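Long-range contact in Lin1840 protein (Listeria innocua serovar 6a, PDB 4ZOC), which probably hydrolyses terminal, non-reducing beta-D-glucosyl residues to release beta-D-glucose, as a family 3 glycoside hydrolase linked to beta-1,2-glucan metabolism: residues Q73-V87 and M332-Y346. The protein carries 2 engineered substitutions. Numbering follows the deposited sequence.
Sequences QEAYLKTNRLGIPLV and MLNLKNDLGLFEDPY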
loop_
_atom_site.group_PDB
_atom_site.type_symbol
_atom_site.label_atom_id
_atom_site.label_comp_id
_atom_site.label_asym_id
_atom_site.label_seq_id
_atom_site.Cartn_x
_atom_site.Cartn_y
_atom_site.Cartn_z
ATOM N N GLN A 73 -28.472 -9.300 -35.318
ATOM C CA GLN A 73 -29.486 -8.265 -35.231
ATOM C C GLN A 73 -30.692 -8.670 -36.148
ATOM O O GLN A 73 -31.884 -8.491 -35.792
ATOM C CB GLN A 73 -28.911 -6.944 -35.673
ATOM C CG GLN A 73 -29.806 -5.719 -35.496
ATOM C CD GLN A 73 -29.894 -5.312 -34.021
ATOM O OE1 GLN A 73 -30.542 -6.011 -33.203
ATOM N NE2 GLN A 73 -29.266 -4.205 -33.675
ATOM N N GLU A 74 -30.403 -9.247 -37.303
ATOM C CA GLU A 74 -31.494 -9.623 -38.238
ATOM C C GLU A 74 -32.376 -10.711 -37.664
ATOM O O GLU A 74 -33.601 -10.585 -37.634
ATOM C CB GLU A 74 -30.907 -10.041 -39.639
ATOM C CG GLU A 74 -31.993 -10.063 -40.718
ATOM C CD GLU A 74 -31.457 -10.014 -42.127
ATOM O OE1 GLU A 74 -30.290 -10.417 -42.332
ATOM O OE2 GLU A 74 -32.223 -9.562 -43.034
ATOM N N ALA A 75 -31.768 -11.775 -37.133
ATOM C CA ALA A 75 -32.525 -12.825 -36.447
ATOM C C ALA A 75 -33.271 -12.284 -35.238
ATOM O O ALA A 75 -34.424 -12.575 -35.024
ATOM C CB ALA A 75 -31.621 -13.987 -36.070
ATOM N N TYR A 76 -32.634 -11.420 -34.464
ATOM C CA TYR A 76 -33.240 -10.950 -33.254
ATOM C C TYR A 76 -34.509 -10.136 -33.567
ATOM O O TYR A 76 -35.535 -10.298 -32.898
ATOM C CB TYR A 76 -32.256 -10.043 -32.523
ATOM C CG TYR A 76 -32.725 -9.588 -31.157
ATOM C CD1 TYR A 76 -33.396 -8.405 -30.998
ATOM C CD2 TYR A 76 -32.381 -10.289 -30.045
ATOM C CE1 TYR A 76 -33.818 -7.980 -29.744
ATOM C CE2 TYR A 76 -32.708 -9.834 -28.768
ATOM C CZ TYR A 76 -33.431 -8.668 -28.639
ATOM O OH TYR A 76 -33.788 -8.215 -27.376
ATOM N N LEU A 77 -34.449 -9.260 -34.590
ATOM C CA LEU A 77 -35.570 -8.431 -34.919
ATOM C C LEU A 77 -36.688 -9.201 -35.623
ATOM O O LEU A 77 -37.825 -8.757 -35.565
ATOM C CB LEU A 77 -35.153 -7.238 -35.779
ATOM C CG LEU A 77 -34.321 -6.128 -35.123
ATOM C CD1 LEU A 77 -33.798 -5.154 -36.114
ATOM C CD2 LEU A 77 -35.115 -5.394 -34.087
ATOM N N LYS A 78 -36.384 -10.329 -36.250
ATOM C CA LYS A 78 -37.464 -11.187 -36.782
ATOM C C LYS A 78 -38.376 -11.675 -35.636
ATOM O O LYS A 78 -39.590 -11.842 -35.856
ATOM C CB LYS A 78 -36.940 -12.410 -37.534
ATOM C CG LYS A 78 -36.375 -12.141 -38.898
ATOM C CD LYS A 78 -35.869 -13.429 -39.568
ATOM C CE LYS A 78 -35.061 -13.136 -40.832
ATOM N NZ LYS A 78 -35.773 -13.526 -42.077
ATOM N N THR A 79 -37.806 -11.915 -34.445
ATOM C CA THR A 79 -38.529 -12.525 -33.334
ATOM C C THR A 79 -38.870 -11.620 -32.160
ATOM O O THR A 79 -39.725 -11.970 -31.305
ATOM C CB THR A 79 -37.806 -13.756 -32.822
ATOM O OG1 THR A 79 -36.457 -13.446 -32.388
ATOM C CG2 THR A 79 -37.776 -14.838 -33.941
ATOM N N ASN A 80 -38.241 -10.447 -32.100
ATOM C CA ASN A 80 -38.494 -9.595 -30.993
ATOM C C ASN A 80 -39.895 -8.958 -31.090
ATOM O O ASN A 80 -40.215 -8.318 -32.093
ATOM C CB ASN A 80 -37.453 -8.484 -30.941
ATOM C CG ASN A 80 -37.569 -7.672 -29.682
ATOM O OD1 ASN A 80 -38.150 -6.588 -29.673
ATOM N ND2 ASN A 80 -37.013 -8.206 -28.607
ATOM N N ARG A 81 -40.685 -9.043 -30.029
ATOM C CA ARG A 81 -42.104 -8.656 -30.168
ATOM C C ARG A 81 -42.299 -7.170 -30.451
ATOM O O ARG A 81 -43.098 -6.800 -31.313
ATOM C CB ARG A 81 -42.891 -9.030 -28.941
ATOM C CG ARG A 81 -44.385 -8.701 -28.990
ATOM C CD ARG A 81 -45.015 -9.220 -27.714
ATOM N NE ARG A 81 -44.641 -8.446 -26.519
ATOM C CZ ARG A 81 -45.268 -7.358 -26.068
ATOM N NH1 ARG A 81 -46.346 -6.926 -26.708
ATOM N NH2 ARG A 81 -44.877 -6.716 -24.946
ATOM N N LEU A 82 -41.573 -6.306 -29.723
ATOM C CA LEU A 82 -41.751 -4.860 -29.883
ATOM C C LEU A 82 -40.760 -4.142 -30.788
ATOM O O LEU A 82 -40.938 -2.944 -31.022
ATOM C CB LEU A 82 -41.801 -4.151 -28.511
ATOM C CG LEU A 82 -42.916 -4.600 -27.568
ATOM C CD1 LEU A 82 -42.682 -4.056 -26.167
ATOM C CD2 LEU A 82 -44.286 -4.153 -28.084
ATOM N N GLY A 83 -39.775 -4.864 -31.350
ATOM C CA GLY A 83 -38.862 -4.239 -32.291
ATOM C C GLY A 83 -37.757 -3.446 -31.610
ATOM O O GLY A 83 -37.366 -2.395 -32.078
ATOM N N ILE A 84 -37.297 -3.961 -30.479
ATOM C CA ILE A 84 -36.218 -3.293 -29.691
ATOM C C ILE A 84 -34.877 -3.910 -30.099
ATOM O O ILE A 84 -34.581 -5.082 -29.713
ATOM C CB ILE A 84 -36.437 -3.421 -28.181
ATOM C CG1 ILE A 84 -37.773 -2.824 -27.754
ATOM C CG2 ILE A 84 -35.383 -2.620 -27.421
ATOM C CD1 ILE A 84 -38.112 -3.201 -26.316
ATOM N N PRO A 85 -34.113 -3.190 -30.951
ATOM C CA PRO A 85 -32.853 -3.738 -31.433
ATOM C C PRO A 85 -31.847 -3.909 -30.322
ATOM O O PRO A 85 -31.941 -3.243 -29.292
ATOM C CB PRO A 85 -32.311 -2.667 -32.417
ATOM C CG PRO A 85 -33.387 -1.706 -32.572
ATOM C CD PRO A 85 -34.252 -1.788 -31.335
ATOM N N LEU A 86 -30.926 -4.829 -30.551
ATOM C CA LEU A 86 -29.762 -5.030 -29.679
ATOM C C LEU A 86 -28.783 -3.902 -29.758
ATOM O O LEU A 86 -28.586 -3.286 -30.814
ATOM C CB LEU A 86 -29.025 -6.306 -30.078
ATOM C CG LEU A 86 -29.744 -7.612 -29.741
ATOM C CD1 LEU A 86 -29.212 -8.711 -30.558
ATOM C CD2 LEU A 86 -29.593 -7.927 -28.266
ATOM N N VAL A 87 -28.113 -3.632 -28.628
ATOM C CA VAL A 87 -26.949 -2.722 -28.672
ATOM C C VAL A 87 -25.677 -3.569 -28.524
ATOM O O VAL A 87 -25.676 -4.522 -27.745
ATOM C CB VAL A 87 -27.023 -1.544 -27.596
ATOM C CG1 VAL A 87 -27.228 -2.090 -26.173
ATOM C CG2 VAL A 87 -25.823 -0.641 -27.786
ATOM N N MET A 332 -31.563 2.044 -20.966
ATOM C CA MET A 332 -31.136 1.152 -22.062
ATOM C C MET A 332 -31.769 1.629 -23.385
ATOM O O MET A 332 -31.131 1.756 -24.419
ATOM C CB MET A 332 -31.504 -0.301 -21.728
ATOM C CG MET A 332 -30.563 -1.026 -20.741
ATOM S SD MET A 332 -28.924 -1.278 -21.516
ATOM C CE MET A 332 -29.350 -2.622 -22.660
ATOM N N LEU A 333 -33.082 1.885 -23.340
ATOM C CA LEU A 333 -33.768 2.296 -24.559
ATOM C C LEU A 333 -33.261 3.677 -25.001
ATOM O O LEU A 333 -33.051 3.882 -26.217
ATOM C CB LEU A 333 -35.256 2.311 -24.329
ATOM C CG LEU A 333 -36.017 1.005 -24.500
ATOM C CD1 LEU A 333 -35.300 -0.301 -24.451
ATOM C CD2 LEU A 333 -37.364 1.027 -23.776
ATOM N N ASN A 334 -33.005 4.598 -24.049
ATOM C CA ASN A 334 -32.461 5.951 -24.361
ATOM C C ASN A 334 -31.085 5.835 -25.040
ATOM O O ASN A 334 -30.876 6.476 -26.003
ATOM C CB ASN A 334 -32.292 6.874 -23.127
ATOM C CG ASN A 334 -33.593 7.539 -22.697
ATOM O OD1 ASN A 334 -34.554 7.559 -23.444
ATOM N ND2 ASN A 334 -33.635 8.015 -21.474
ATOM N N LEU A 335 -30.190 4.963 -24.555
ATOM C CA LEU A 335 -28.922 4.674 -25.261
ATOM C C LEU A 335 -29.155 4.225 -26.693
ATOM O O LEU A 335 -28.485 4.707 -27.636
ATOM C CB LEU A 335 -28.118 3.650 -24.488
ATOM C CG LEU A 335 -26.839 3.136 -25.176
ATOM C CD1 LEU A 335 -25.869 4.253 -25.475
ATOM C CD2 LEU A 335 -26.175 2.037 -24.349
ATOM N N LYS A 336 -30.109 3.299 -26.855
ATOM C CA LYS A 336 -30.337 2.747 -28.160
ATOM C C LYS A 336 -30.851 3.855 -29.048
ATOM O O LYS A 336 -30.458 3.971 -30.226
ATOM C CB LYS A 336 -31.288 1.584 -28.138
ATOM C CG LYS A 336 -30.749 0.401 -27.394
ATOM C CD LYS A 336 -31.686 -0.737 -27.138
ATOM C CE LYS A 336 -30.830 -1.933 -26.740
ATOM N NZ LYS A 336 -31.571 -3.175 -26.486
ATOM N N ASN A 337 -31.692 4.714 -28.484
ATOM C CA ASN A 337 -32.221 5.878 -29.248
ATOM C C ASN A 337 -31.156 6.898 -29.638
ATOM O O ASN A 337 -31.142 7.357 -30.774
ATOM C CB ASN A 337 -33.414 6.500 -28.497
ATOM C CG ASN A 337 -34.314 7.367 -29.375
ATOM O OD1 ASN A 337 -34.533 7.112 -30.573
ATOM N ND2 ASN A 337 -34.850 8.379 -28.767
ATOM N N ASP A 338 -30.223 7.177 -28.710
ATOM C CA ASP A 338 -29.094 8.026 -28.917
ATOM C C ASP A 338 -28.240 7.541 -30.061
ATOM O O ASP A 338 -27.662 8.351 -30.763
ATOM C CB ASP A 338 -28.259 8.156 -27.616
ATOM C CG ASP A 338 -28.965 8.991 -26.534
ATOM O OD1 ASP A 338 -30.023 9.624 -26.785
ATOM O OD2 ASP A 338 -28.450 9.060 -25.414
ATOM N N LEU A 339 -28.143 6.219 -30.236
ATOM C CA LEU A 339 -27.324 5.595 -31.311
ATOM C C LEU A 339 -28.128 5.484 -32.648
ATOM O O LEU A 339 -27.609 5.064 -33.663
ATOM C CB LEU A 339 -26.835 4.238 -30.872
ATOM C CG LEU A 339 -25.837 4.243 -29.704
ATOM C CD1 LEU A 339 -25.846 2.909 -29.018
ATOM C CD2 LEU A 339 -24.478 4.557 -30.284
ATOM N N GLY A 340 -29.400 5.886 -32.635
ATOM C CA GLY A 340 -30.205 5.871 -33.861
ATOM C C GLY A 340 -30.768 4.502 -34.210
ATOM O O GLY A 340 -31.274 4.303 -35.332
ATOM N N LEU A 341 -30.728 3.562 -33.266
ATOM C CA LEU A 341 -31.085 2.160 -33.547
ATOM C C LEU A 341 -32.520 1.957 -33.902
ATOM O O LEU A 341 -32.816 0.976 -34.557
ATOM C CB LEU A 341 -30.658 1.226 -32.402
ATOM C CG LEU A 341 -29.140 1.316 -32.187
ATOM C CD1 LEU A 341 -28.846 0.370 -30.965
ATOM C CD2 LEU A 341 -28.290 0.950 -33.418
ATOM N N PHE A 342 -33.426 2.832 -33.428
ATOM C CA PHE A 342 -34.845 2.667 -33.819
ATOM C C PHE A 342 -35.172 3.085 -35.255
ATOM O O PHE A 342 -36.218 2.707 -35.782
ATOM C CB PHE A 342 -35.760 3.363 -32.829
ATOM C CG PHE A 342 -35.701 2.773 -31.455
ATOM C CD1 PHE A 342 -36.290 1.544 -31.210
ATOM C CD2 PHE A 342 -35.067 3.441 -30.414
ATOM C CE1 PHE A 342 -36.286 1.001 -29.988
ATOM C CE2 PHE A 342 -35.044 2.879 -29.160
ATOM C CZ PHE A 342 -35.628 1.652 -28.945
ATOM N N GLU A 343 -34.290 3.858 -35.866
ATOM C CA GLU A 343 -34.390 4.258 -37.300
ATOM C C GLU A 343 -33.524 3.343 -38.163
ATOM O O GLU A 343 -33.971 2.880 -39.173
ATOM C CB GLU A 343 -33.973 5.693 -37.554
ATOM C CG GLU A 343 -34.864 6.762 -36.963
ATOM C CD GLU A 343 -34.785 6.826 -35.451
ATOM O OE1 GLU A 343 -33.662 6.969 -34.891
ATOM O OE2 GLU A 343 -35.862 6.762 -34.855
ATOM N N ASP A 344 -32.325 2.997 -37.672
ATOM C CA ASP A 344 -31.401 2.098 -38.353
ATOM C C ASP A 344 -30.702 1.202 -37.362
ATOM O O ASP A 344 -29.715 1.613 -36.748
ATOM C CB ASP A 344 -30.362 2.886 -39.132
ATOM C CG ASP A 344 -29.361 1.997 -39.876
ATOM O OD1 ASP A 344 -29.544 0.767 -39.958
ATOM O OD2 ASP A 344 -28.363 2.555 -40.428
ATOM N N PRO A 345 -31.210 -0.015 -37.195
ATOM C CA PRO A 345 -30.646 -0.949 -36.221
ATOM C C PRO A 345 -29.278 -1.513 -36.638
ATOM O O PRO A 345 -28.663 -2.177 -35.832
ATOM C CB PRO A 345 -31.693 -2.060 -36.147
ATOM C CG PRO A 345 -32.538 -1.902 -37.356
ATOM C CD PRO A 345 -32.395 -0.570 -37.905
ATOM N N TYR A 346 -28.859 -1.283 -37.887
ATOM C CA TYR A 346 -27.568 -1.706 -38.407
ATOM C C TYR A 346 -26.526 -0.612 -38.440
ATOM O O TYR A 346 -25.421 -0.844 -38.947
ATOM C CB TYR A 346 -27.756 -2.292 -39.839
ATOM C CG TYR A 346 -28.753 -3.433 -39.814
ATOM C CD1 TYR A 346 -28.392 -4.675 -39.350
ATOM C CD2 TYR A 346 -30.086 -3.256 -40.232
ATOM C CE1 TYR A 346 -29.301 -5.695 -39.226
ATOM C CE2 TYR A 346 -31.004 -4.271 -40.105
ATOM C CZ TYR A 346 -30.605 -5.489 -39.616
ATOM O OH TYR A 346 -31.484 -6.503 -39.532
#
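P85 and P345 bring the two backbones within 6.0 Å, CA to CA, where the loop from helix 66-79 to strand 87-90 of the TIM barrel passes the chain leaving helix 322-338. That helix ends in a Schellman motif, with G340 at positive phi and L341 N bonded to K336 O. The contact thus packs the entry to the third barrel strand against a helix that follows the eighth, 301-302. K336, extended beyond CG, lays CE against V87 CG1 and brings NZ to P85 O at 2.8 Å; the buried ammonium also bonds Q21 OE1 and G58 O, three oxygens that probably stabilise its charge. V87 sets CG2 against L339 CD1 at 3.8 Å, while I84 CG2 meets L333 CD1, the two side chains crossing at about a right angle. P85 lays CD against F342 CE1 (3.7 Å) and CB against P345 CB. At the other end Y346 CE1 meets Q73 CG at 3.8 Å, ring and amide planes 80° apart. With chi2 bent to 74°, that amide reaches back to its own loop, OE1 taking L86 N on a lone pair. NE2 gives one N-H to L86 O, in that carbonyl's plane, and the other to P345 O at 3.0 Å.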